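Local coordinates for protein tail lysozyme, putative (Geobacter sulfurreducens, PDB 2IA7) that is of unconfirmed function but, as a gp25-like putative tail lysozyme, probably serves in the baseplate of a phage-tail-like assembly, at residues I34-I38 against I111-V115; I38-G43 against N123-P127; P53-C57 against A82-W86; S94-S98 against L107-I111. All blocks are in the same frame, centred on the assembly; numbering follows the deposited sequence.

Contact 1: residues I34-I38 against I111-V115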
loop_
_atom_site.group_PDB
_atom_site.type_symbol
_atom_site.label_atom_id
_atom_site.label_comp_id
_atom_site.label_asym_id
_atom_site.label_seq_id
_atom_site.Cartn_x
_atom_site.Cartn_y
_atom_site.Cartn_z
ATOM N N ILE A 34 11.160 1.286 6.566
ATOM C CA ILE A 34 9.764 1.713 6.504
ATOM C C ILE A 34 9.226 1.620 5.095
ATOM O O ILE A 34 8.119 1.115 4.867
ATOM C CB ILE A 34 9.625 3.134 7.072
ATOM C CG1 ILE A 34 9.775 3.060 8.587
ATOM C CG2 ILE A 34 8.256 3.752 6.685
ATOM C CD1 ILE A 34 9.929 4.436 9.220
ATOM N N ALA A 35 9.985 2.123 4.109
ATOM C CA ALA A 35 9.544 2.046 2.717
ATOM C C ALA A 35 9.361 0.597 2.278
ATOM O O ALA A 35 8.336 0.230 1.710
ATOM C CB ALA A 35 10.520 2.753 1.803
ATOM N N GLU A 36 10.303 -0.253 2.677
ATOM C CA GLU A 36 10.191 -1.681 2.392
ATOM C C GLU A 36 8.980 -2.314 3.079
ATOM O O GLU A 36 8.275 -3.106 2.492
ATOM C CB GLU A 36 11.480 -2.373 2.791
ATOM C CG GLU A 36 11.542 -3.816 2.409
ATOM C CD GLU A 36 12.844 -4.443 2.849
ATOM O OE1 GLU A 36 12.914 -4.860 4.004
ATOM O OE2 GLU A 36 13.791 -4.480 2.042
ATOM N N SER A 37 8.781 -1.959 4.332
ATOM C CA SER A 37 7.637 -2.432 5.112
ATOM C C SER A 37 6.282 -2.068 4.455
ATOM O O SER A 37 5.402 -2.920 4.311
ATOM C CB SER A 37 7.677 -1.882 6.542
ATOM O OG SER A 37 6.485 -2.253 7.228
ATOM N N ILE A 38 6.147 -0.821 4.028
ATOM C CA ILE A 38 4.996 -0.379 3.281
ATOM C C ILE A 38 4.769 -1.282 2.061
ATOM O O ILE A 38 3.665 -1.798 1.860
ATOM C CB ILE A 38 5.094 1.077 2.823
ATOM C CG1 ILE A 38 5.006 2.002 4.049
ATOM C CG2 ILE A 38 3.953 1.423 1.899
ATOM C CD1 ILE A 38 5.429 3.460 3.731
ATOM N N ILE A 111 1.326 7.745 -1.958
ATOM C CA ILE A 111 1.315 7.711 -0.541
ATOM C C ILE A 111 2.327 8.725 -0.006
ATOM O O ILE A 111 3.517 8.582 -0.218
ATOM C CB ILE A 111 1.656 6.301 0.001
ATOM C CG1 ILE A 111 0.702 5.218 -0.566
ATOM C CG2 ILE A 111 1.578 6.342 1.527
ATOM C CD1 ILE A 111 1.148 3.788 -0.315
ATOM N N GLU A 112 1.813 9.710 0.717
ATOM C CA GLU A 112 2.676 10.714 1.378
ATOM C C GLU A 112 2.566 10.411 2.852
ATOM O O GLU A 112 1.470 10.185 3.380
ATOM C CB GLU A 112 2.240 12.163 1.098
ATOM C CG GLU A 112 2.177 12.558 -0.334
ATOM C CD GLU A 112 1.748 14.020 -0.536
ATOM O OE1 GLU A 112 2.219 14.902 0.257
ATOM O OE2 GLU A 112 0.926 14.250 -1.477
ATOM N N TYR A 113 3.689 10.370 3.545
ATOM C CA TYR A 113 3.707 10.027 4.932
ATOM C C TYR A 113 4.842 10.727 5.670
ATOM O O TYR A 113 5.800 11.197 5.071
ATOM C CB TYR A 113 3.774 8.520 5.089
ATOM C CG TYR A 113 5.040 7.876 4.567
ATOM C CD1 TYR A 113 6.188 7.705 5.393
ATOM C CD2 TYR A 113 5.131 7.412 3.243
ATOM C CE1 TYR A 113 7.334 7.086 4.897
ATOM C CE2 TYR A 113 6.268 6.799 2.763
ATOM C CZ TYR A 113 7.363 6.601 3.592
ATOM O OH TYR A 113 8.494 6.025 3.079
ATOM N N ARG A 114 4.667 10.808 6.974
ATOM C CA ARG A 114 5.640 11.395 7.926
ATOM C C ARG A 114 6.229 10.271 8.780
ATOM O O ARG A 114 5.511 9.426 9.321
ATOM C CB ARG A 114 4.932 12.420 8.831
ATOM C CG ARG A 114 5.828 13.085 9.836
ATOM C CD ARG A 114 5.046 14.121 10.644
ATOM N NE ARG A 114 4.068 13.471 11.482
ATOM C CZ ARG A 114 4.264 13.049 12.729
ATOM N NH1 ARG A 114 5.413 13.227 13.338
ATOM N NH2 ARG A 114 3.287 12.437 13.370
ATOM N N VAL A 115 7.556 10.167 8.832
ATOM C CA VAL A 115 8.229 9.265 9.749
ATOM C C VAL A 115 8.251 9.904 11.103
ATOM O O VAL A 115 8.768 10.992 11.265
ATOM C CB VAL A 115 9.656 8.923 9.264
ATOM C CG1 VAL A 115 10.390 8.077 10.300
ATOM C CG2 VAL A 115 9.546 8.124 7.943
#

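Contact 2: residues I38-G43 against N123-P127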
loop_
_atom_site.group_PDB
_atom_site.type_symbol
_atom_site.label_atom_id
_atom_site.label_comp_id
_atom_site.label_asym_id
_atom_site.label_seq_id
_atom_site.Cartn_x
_atom_site.Cartn_y
_atom_site.Cartn_z
ATOM N N ILE A 38 6.147 -0.821 4.028
ATOM C CA ILE A 38 4.996 -0.379 3.281
ATOM C C ILE A 38 4.769 -1.282 2.061
ATOM O O ILE A 38 3.665 -1.798 1.860
ATOM C CB ILE A 38 5.094 1.077 2.823
ATOM C CG1 ILE A 38 5.006 2.002 4.049
ATOM C CG2 ILE A 38 3.953 1.423 1.899
ATOM C CD1 ILE A 38 5.429 3.460 3.731
ATOM N N ARG A 39 5.812 -1.554 1.333
ATOM C CA ARG A 39 5.664 -2.396 0.158
ATOM C C ARG A 39 5.286 -3.815 0.498
ATOM O O ARG A 39 4.546 -4.461 -0.233
ATOM C CB ARG A 39 6.927 -2.352 -0.704
ATOM C CG ARG A 39 7.227 -0.974 -1.289
ATOM C CD ARG A 39 8.438 -0.952 -2.210
ATOM N NE ARG A 39 9.738 -1.296 -1.621
ATOM C CZ ARG A 39 10.659 -0.441 -1.157
ATOM N NH1 ARG A 39 10.541 0.872 -1.275
ATOM N NH2 ARG A 39 11.802 -0.945 -0.715
ATOM N N ILE A 40 5.874 -4.355 1.569
ATOM C CA ILE A 40 5.522 -5.702 2.053
ATOM C C ILE A 40 4.077 -5.786 2.440
ATOM O O ILE A 40 3.370 -6.696 2.029
ATOM C CB ILE A 40 6.411 -6.144 3.218
ATOM C CG1 ILE A 40 7.856 -6.351 2.751
ATOM C CG2 ILE A 40 5.928 -7.405 3.856
ATOM C CD1 ILE A 40 8.858 -6.393 3.895
ATOM N N ILE A 41 3.623 -4.830 3.221
ATOM C CA ILE A 41 2.249 -4.845 3.687
ATOM C C ILE A 41 1.236 -4.808 2.562
ATOM O O ILE A 41 0.316 -5.606 2.516
ATOM C CB ILE A 41 1.980 -3.659 4.653
ATOM C CG1 ILE A 41 2.821 -3.809 5.909
ATOM C CG2 ILE A 41 0.473 -3.536 4.988
ATOM C CD1 ILE A 41 3.090 -2.512 6.609
ATOM N N LEU A 42 1.442 -3.895 1.598
ATOM C CA LEU A 42 0.469 -3.698 0.496
ATOM C C LEU A 42 0.523 -4.913 -0.464
ATOM O O LEU A 42 -0.467 -5.260 -1.091
ATOM C CB LEU A 42 0.667 -2.382 -0.219
ATOM C CG LEU A 42 0.557 -1.127 0.650
ATOM C CD1 LEU A 42 0.711 0.143 -0.177
ATOM C CD2 LEU A 42 -0.774 -1.185 1.452
ATOM N N GLY A 43 1.697 -5.535 -0.564
ATOM C CA GLY A 43 1.869 -6.679 -1.469
ATOM C C GLY A 43 1.511 -8.038 -0.905
ATOM O O GLY A 43 1.689 -9.057 -1.599
ATOM N N ASN A 123 7.517 10.347 0.061
ATOM C CA ASN A 123 6.494 9.924 -0.888
ATOM C C ASN A 123 6.837 8.517 -1.347
ATOM O O ASN A 123 8.021 8.137 -1.434
ATOM C CB ASN A 123 6.456 10.879 -2.077
ATOM C CG ASN A 123 5.180 10.711 -2.928
ATOM O OD1 ASN A 123 4.080 11.040 -2.479
ATOM N ND2 ASN A 123 5.356 10.240 -4.179
ATOM N N LEU A 124 5.817 7.702 -1.641
ATOM C CA LEU A 124 6.018 6.400 -2.185
ATOM C C LEU A 124 4.871 6.132 -3.125
ATOM O O LEU A 124 3.738 6.459 -2.803
ATOM C CB LEU A 124 5.970 5.374 -1.051
ATOM C CG LEU A 124 6.276 3.924 -1.350
ATOM C CD1 LEU A 124 6.969 3.213 -0.172
ATOM C CD2 LEU A 124 4.937 3.213 -1.677
ATOM N N VAL A 125 5.178 5.572 -4.287
ATOM C CA VAL A 125 4.188 5.237 -5.280
ATOM C C VAL A 125 4.121 3.720 -5.331
ATOM O O VAL A 125 5.120 3.067 -5.643
ATOM C CB VAL A 125 4.540 5.797 -6.654
ATOM C CG1 VAL A 125 3.505 5.378 -7.691
ATOM C CG2 VAL A 125 4.672 7.348 -6.589
ATOM N N TYR A 126 2.969 3.150 -5.011
ATOM C CA TYR A 126 2.809 1.712 -4.971
ATOM C C TYR A 126 1.953 1.257 -6.154
ATOM O O TYR A 126 0.781 1.640 -6.240
ATOM C CB TYR A 126 2.175 1.240 -3.654
ATOM C CG TYR A 126 2.300 -0.252 -3.558
ATOM C CD1 TYR A 126 3.495 -0.853 -3.176
ATOM C CD2 TYR A 126 1.230 -1.065 -3.906
ATOM C CE1 TYR A 126 3.642 -2.258 -3.169
ATOM C CE2 TYR A 126 1.378 -2.455 -3.908
ATOM C CZ TYR A 126 2.574 -3.027 -3.551
ATOM O OH TYR A 126 2.592 -4.406 -3.558
ATOM N N PRO A 127 2.489 0.403 -7.048
ATOM C CA PRO A 127 1.679 -0.053 -8.174
ATOM C C PRO A 127 0.824 -1.301 -7.892
ATOM O O PRO A 127 1.317 -2.350 -7.407
ATOM C CB PRO A 127 2.726 -0.343 -9.243
ATOM C CG PRO A 127 3.910 -0.798 -8.451
ATOM C CD PRO A 127 3.875 -0.095 -7.130
HETATM O O HOH W 1 4.985 -5.338 -2.683
#

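Contact 3: residues P53-C57 against A82-W86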
loop_
_atom_site.group_PDB
_atom_site.type_symbol
_atom_site.label_atom_id
_atom_site.label_comp_id
_atom_site.label_asym_id
_atom_site.label_seq_id
_atom_site.Cartn_x
_atom_site.Cartn_y
_atom_site.Cartn_z
ATOM N N PRO A 53 -1.891 -15.073 9.604
ATOM C CA PRO A 53 -2.938 -14.982 8.581
ATOM C C PRO A 53 -3.680 -13.646 8.520
ATOM O O PRO A 53 -4.315 -13.356 7.514
ATOM C CB PRO A 53 -3.890 -16.128 8.956
ATOM C CG PRO A 53 -3.662 -16.305 10.438
ATOM C CD PRO A 53 -2.196 -16.106 10.613
ATOM N N ASP A 54 -3.596 -12.836 9.576
ATOM C CA ASP A 54 -4.200 -11.496 9.590
ATOM C C ASP A 54 -3.340 -10.426 8.901
ATOM O O ASP A 54 -3.815 -9.349 8.588
ATOM C CB ASP A 54 -4.463 -11.046 11.030
ATOM C CG ASP A 54 -5.639 -11.761 11.672
ATOM O OD1 ASP A 54 -6.049 -12.842 11.179
ATOM O OD2 ASP A 54 -6.151 -11.228 12.682
ATOM N N PHE A 55 -2.067 -10.713 8.682
ATOM C CA PHE A 55 -1.167 -9.750 8.099
ATOM C C PHE A 55 -1.400 -9.542 6.619
ATOM O O PHE A 55 -1.487 -10.507 5.870
ATOM C CB PHE A 55 0.273 -10.182 8.306
ATOM C CG PHE A 55 1.280 -9.209 7.749
ATOM C CD1 PHE A 55 1.756 -8.149 8.483
ATOM C CD2 PHE A 55 1.775 -9.384 6.453
ATOM C CE1 PHE A 55 2.642 -7.248 7.918
ATOM C CE2 PHE A 55 2.703 -8.487 5.899
ATOM C CZ PHE A 55 3.125 -7.429 6.634
ATOM N N GLY A 56 -1.407 -8.276 6.193
ATOM C CA GLY A 56 -1.567 -7.899 4.807
ATOM C C GLY A 56 -2.576 -6.793 4.592
ATOM O O GLY A 56 -2.963 -6.053 5.519
ATOM N N CYS A 57 -2.990 -6.665 3.335
ATOM C CA CYS A 57 -3.854 -5.596 2.881
ATOM C C CYS A 57 -5.138 -6.175 2.252
ATOM O O CYS A 57 -5.084 -7.097 1.421
ATOM C CB CYS A 57 -3.121 -4.724 1.873
ATOM S SG CYS A 57 -4.080 -3.381 1.201
ATOM N N ALA A 82 -4.506 -0.798 6.293
ATOM C CA ALA A 82 -3.399 -1.745 6.375
ATOM C C ALA A 82 -2.137 -1.103 6.893
ATOM O O ALA A 82 -1.442 -1.696 7.727
ATOM C CB ALA A 82 -3.179 -2.395 5.020
ATOM N N LEU A 83 -1.823 0.108 6.442
ATOM C CA LEU A 83 -0.637 0.853 6.908
ATOM C C LEU A 83 -0.705 1.344 8.339
ATOM O O LEU A 83 0.287 1.338 9.082
ATOM C CB LEU A 83 -0.264 1.950 5.908
ATOM C CG LEU A 83 0.086 1.428 4.502
ATOM C CD1 LEU A 83 0.526 2.594 3.594
ATOM C CD2 LEU A 83 1.180 0.382 4.462
ATOM N N ILE A 84 -1.903 1.753 8.731
ATOM C CA ILE A 84 -2.153 2.161 10.129
ATOM C C ILE A 84 -1.979 1.009 11.078
ATOM O O ILE A 84 -1.362 1.141 12.106
ATOM C CB ILE A 84 -3.542 2.752 10.273
ATOM C CG1 ILE A 84 -3.560 4.093 9.567
ATOM C CG2 ILE A 84 -3.949 2.881 11.762
ATOM C CD1 ILE A 84 -4.961 4.655 9.414
ATOM N N LEU A 85 -2.514 -0.142 10.718
ATOM C CA LEU A 85 -2.390 -1.322 11.533
ATOM C C LEU A 85 -0.957 -1.844 11.570
ATOM O O LEU A 85 -0.480 -2.197 12.666
ATOM C CB LEU A 85 -3.334 -2.385 11.016
ATOM C CG LEU A 85 -3.406 -3.669 11.823
ATOM C CD1 LEU A 85 -3.774 -3.424 13.292
ATOM C CD2 LEU A 85 -4.426 -4.590 11.161
ATOM N N TRP A 86 -0.276 -1.987 10.441
ATOM C CA TRP A 86 0.978 -2.743 10.374
ATOM C C TRP A 86 2.232 -1.895 10.301
ATOM O O TRP A 86 3.311 -2.450 10.413
ATOM C CB TRP A 86 0.916 -3.710 9.193
ATOM C CG TRP A 86 -0.152 -4.723 9.375
ATOM C CD1 TRP A 86 -1.300 -4.848 8.670
ATOM C CD2 TRP A 86 -0.186 -5.749 10.384
ATOM N NE1 TRP A 86 -2.055 -5.920 9.166
ATOM C CE2 TRP A 86 -1.374 -6.477 10.204
ATOM C CE3 TRP A 86 0.708 -6.141 11.391
ATOM C CZ2 TRP A 86 -1.725 -7.546 11.027
ATOM C CZ3 TRP A 86 0.362 -7.217 12.189
ATOM C CH2 TRP A 86 -0.838 -7.902 11.993
HETATM O O HOH W 2 -4.641 -5.750 7.314
#

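Contact 4: residues S94-S98 against L107-I111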
loop_
_atom_site.group_PDB
_atom_site.type_symbol
_atom_site.label_atom_id
_atom_site.label_comp_id
_atom_site.label_asym_id
_atom_site.label_seq_id
_atom_site.Cartn_x
_atom_site.Cartn_y
_atom_site.Cartn_z
ATOM N N SER A 94 -1.387 11.560 2.980
ATOM C CA SER A 94 -2.225 11.519 1.776
ATOM C C SER A 94 -2.115 10.106 1.237
ATOM O O SER A 94 -1.018 9.581 1.115
ATOM C CB SER A 94 -1.698 12.505 0.712
ATOM O OG SER A 94 -2.677 12.621 -0.299
ATOM N N VAL A 95 -3.232 9.521 0.835
ATOM C CA VAL A 95 -3.290 8.272 0.066
ATOM C C VAL A 95 -4.237 8.518 -1.106
ATOM O O VAL A 95 -5.444 8.713 -0.894
ATOM C CB VAL A 95 -3.724 7.052 0.913
ATOM C CG1 VAL A 95 -3.801 5.806 0.037
ATOM C CG2 VAL A 95 -2.725 6.848 2.077
ATOM N N THR A 96 -3.727 8.448 -2.332
ATOM C CA THR A 96 -4.546 8.665 -3.544
ATOM C C THR A 96 -4.291 7.587 -4.575
ATOM O O THR A 96 -3.135 7.292 -4.935
ATOM C CB THR A 96 -4.141 10.011 -4.226
ATOM O OG1 THR A 96 -4.285 11.060 -3.283
ATOM C CG2 THR A 96 -4.974 10.310 -5.504
ATOM N N ALA A 97 -5.364 7.004 -5.078
ATOM C CA ALA A 97 -5.299 6.012 -6.143
ATOM C C ALA A 97 -5.486 6.661 -7.477
ATOM O O ALA A 97 -6.582 7.055 -7.836
ATOM C CB ALA A 97 -6.383 4.926 -5.893
ATOM N N SER A 98 -4.414 6.765 -8.241
ATOM C CA SER A 98 -4.466 7.461 -9.510
ATOM C C SER A 98 -4.633 6.487 -10.669
ATOM O O SER A 98 -3.936 5.504 -10.737
ATOM C CB SER A 98 -3.163 8.218 -9.733
ATOM O OG SER A 98 -3.134 8.687 -11.072
ATOM N N LEU A 107 -2.985 0.672 -11.441
ATOM C CA LEU A 107 -3.523 1.702 -10.579
ATOM C C LEU A 107 -2.396 2.034 -9.610
ATOM O O LEU A 107 -1.924 1.150 -8.886
ATOM C CB LEU A 107 -4.746 1.250 -9.773
ATOM C CG LEU A 107 -6.136 1.301 -10.398
ATOM C CD1 LEU A 107 -7.111 0.653 -9.428
ATOM C CD2 LEU A 107 -6.536 2.751 -10.658
ATOM N N LEU A 108 -1.984 3.303 -9.568
ATOM C CA LEU A 108 -0.851 3.722 -8.753
ATOM C C LEU A 108 -1.358 4.360 -7.484
ATOM O O LEU A 108 -2.231 5.255 -7.550
ATOM C CB LEU A 108 0.029 4.690 -9.553
ATOM C CG LEU A 108 0.683 4.111 -10.794
ATOM C CD1 LEU A 108 1.522 5.222 -11.486
ATOM C CD2 LEU A 108 1.514 2.830 -10.599
ATOM N N ILE A 109 -0.823 3.960 -6.326
ATOM C CA ILE A 109 -1.196 4.570 -5.046
ATOM C C ILE A 109 -0.100 5.519 -4.663
ATOM O O ILE A 109 1.021 5.125 -4.416
ATOM C CB ILE A 109 -1.426 3.567 -3.935
ATOM C CG1 ILE A 109 -2.249 2.390 -4.497
ATOM C CG2 ILE A 109 -2.081 4.262 -2.784
ATOM C CD1 ILE A 109 -3.642 2.698 -5.006
ATOM N N ASP A 110 -0.406 6.813 -4.682
ATOM C CA ASP A 110 0.512 7.855 -4.237
ATOM C C ASP A 110 0.295 8.043 -2.733
ATOM O O ASP A 110 -0.778 8.432 -2.295
ATOM C CB ASP A 110 0.214 9.127 -4.970
ATOM C CG ASP A 110 0.423 8.989 -6.487
ATOM O OD1 ASP A 110 1.486 8.562 -6.905
ATOM O OD2 ASP A 110 -0.518 9.473 -7.219
ATOM N N ILE A 111 1.326 7.745 -1.958
ATOM C CA ILE A 111 1.315 7.711 -0.541
ATOM C C ILE A 111 2.327 8.725 -0.006
ATOM O O ILE A 111 3.517 8.582 -0.218
ATOM C CB ILE A 111 1.656 6.301 0.001
ATOM C CG1 ILE A 111 0.702 5.218 -0.566
ATOM C CG2 ILE A 111 1.578 6.342 1.527
ATOM C CD1 ILE A 111 1.148 3.788 -0.315
HETATM O O HOH W 3 -1.489 10.997 -2.024
#

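Contact 1: residues I34-I38 against I111-V115
Ile38, on helix 30-42, and Tyr113, on strand 106-115, point at each other across the interface. The methyl CD1 of Ile38 rides over one face of the phenol ring, 3.9 Å from the ring centroid and 25° off the normal, a CH-pi contact displaced toward the rim on the hydroxyl half. Its nearest ring atom is Tyr113 CE2, 3.6 Å from Ile38 CD1. The CB of Tyr113 already points at the helix, and chi1 of 64°, with CG between the backbone N and the carbonyl carbon, carries the phenol on to it. Ile34, one helical turn earlier, meets the same ring at a slant, its branch methyl CG2 3.9 Å from Tyr113 CE1. The longer arm of Ile34 parts from that methyl and runs to the next inward residue of the strand, placing CD1 3.8 Å from Val115 CG1. At the other end, the short branch CG2 of Ile38 lies 4.3 Å from Ile111 CD1. Ala35 suits its place by being small: CB lies 4.1 Å from Tyr113 OH, so the hydroxyl can approach the helix backbone. No hydrogen bond joins the segments; branched aliphatic residues and one broad ring fill the interface, while Ile90 and Leu83 add further apolar cover to Ile38. Spacings of three and four residues on the helix meet every second residue of the strand, the pattern by which an amphipathic helix packs on one face of an antiparallel sheet, here the three-stranded sheet of a gp25-like alpha+beta domain.

Contact 2: residues I38-G43 against N123-P127
The ends of Ile38 and Leu124 meet between helix and strand, the branch methyl CG2 of the isoleucine standing 4.1 Å from Leu124 CD1. Arg39 follows at the margin of the contact, where a long chain can use its carbon part on apolar neighbours and carry its charge outward: CB lies 4.1 Å from Tyr126 CE1, and the guanidinium plane is within 6° of the phenol plane. The carbonyl of Arg39 also takes part through a water, which donates to Arg39 O at 2.6 Å and hydrogen-bonds Tyr126 OH at 2.7 Å, sitting in the plane of the ring at its edge. This is the C-terminal end of helix 30-42 laid over the outer strand 120-129 in the helix-on-sheet layer of the domain; the axes of segments 38-42 and 123-127 make 27°. Leu42, a full turn after Ile38, runs alongside the tyrosine in the opposite sense and lays CB over its face, 3.8 Å from the ring centroid, while CD1 reaches back to Tyr126 CG. Pro127 CD lies over the opposite face, so the ring has a neighbour on each face, which limits its rotation. An alanine in place of Tyr126 would probably open a gap beside Leu42 and leave the water on Arg39 O without its second partner. Gly43 closes the segment, its CA 3.2 Å from Tyr126 OH; a CB here would come too near that hydroxyl, so glycine suits the place.

Contact 3: residues P53-C57 against A82-W86
The link between helix 30-42 and helix 69-86 folds back on the last turns of the second helix, and residues 53-57 meet that helix end chiefly through an edge-to-face aromatic pair. Phe55 turns its edge to the face of Trp86, with the ring planes at 62° and the centroid of the Phe55 ring 4.9 Å from that of the indole five-membered ring. The leading atom is Phe55 CD1, 3.6 Å from Trp86 CD2 at the junction of the two indole rings. A chi1 of -179° directs the phenyl ring of Phe55 at the tryptophan, its CD1-CE1 edge meeting the indole face; Leu85 CG lies over the opposite face of the indole. Beyond the pair, Phe55 packs on Ile40 and Ile41 of the first helix and makes a cation-pi contact with Arg49. A leucine in place of Trp86 would probably remove the broad face that the edge of Phe55 meets and leave the phenyl ring freer to turn. Gly56 adopts backbone angles at which a side chain would jam against the preceding carbonyl. Farther along, Ala82 is small enough to let the loop come close, its CB 3.9 Å from Cys57 CB in a buried patch beside Ile41. The indole nitrogen is served at its edge by a water in the ring plane, which accepts from Trp86 NE1 at 3.2 Å and donates to Gly56 O at 2.5 Å.

Contact 4: residues S94-S98 against L107-I111
Strands 94-98 and 107-111 run antiparallel, their axes 4.6 Å apart at closest approach and their directions at 164°, as the two arms of a beta hairpin. Thr96 and Asp110 form a hydrogen-bonded pair: Thr96 N gives to Asp110 O at 2.9 Å, and Asp110 N returns to Thr96 O at 2.8 Å. Ser98 and Leu108 repeat the exchange. The shorter of their two bonds, Ser98 N to Leu108 O, is 2.7 Å. Between and beyond these pairs, Val95 with Ile111 and Ala97 with Ile109 are non-hydrogen-bonded and carry the apolar face turned to the helices, where Val95 rests on Val79. Ile109 serves two neighbours: its branch methyl CG2 lies 3.6 Å from Val95 CG1, and its bent arm (chi2 -63°) brings CD1 to 3.6 Å from Ala97 CB, where the small alanine makes room. The other face mixes Thr96, Ser98 and Asp110 with the apolar Leu108, which packs on Val125 and Pro127; Asp110 OD2 forms a salt bridge with Arg100 of the connecting loop, whose backbone N also binds Ser98 OG. On that side a water donates to Asp110 O and hydrogen-bonds both Ser94 OG, at 2.7 Å, and Thr96 OG1.

How the contacts relate
From the N terminus, helix 30-42 supplies the first halves of contacts 1 and 2, which share Ile38. The chain then passes through the loop of 53-57 and helix 69-86, where contact 3 closes a short loop nested inside those of both contacts 1 and 2. Strand 90-98 opens contact 4, which follows contact 3 in series and closes on strand 106-115; contact 1 ends on the same stretch, at Ile111. Contact 2 closes last, on strand 120-129, so it crosses contact 1 and encloses contact 4. Together they tie the first helix to two strands, the interhelical loop to the second helix, and the hairpin within the sheet, with Leu83 bridging Ile38 and Ile111.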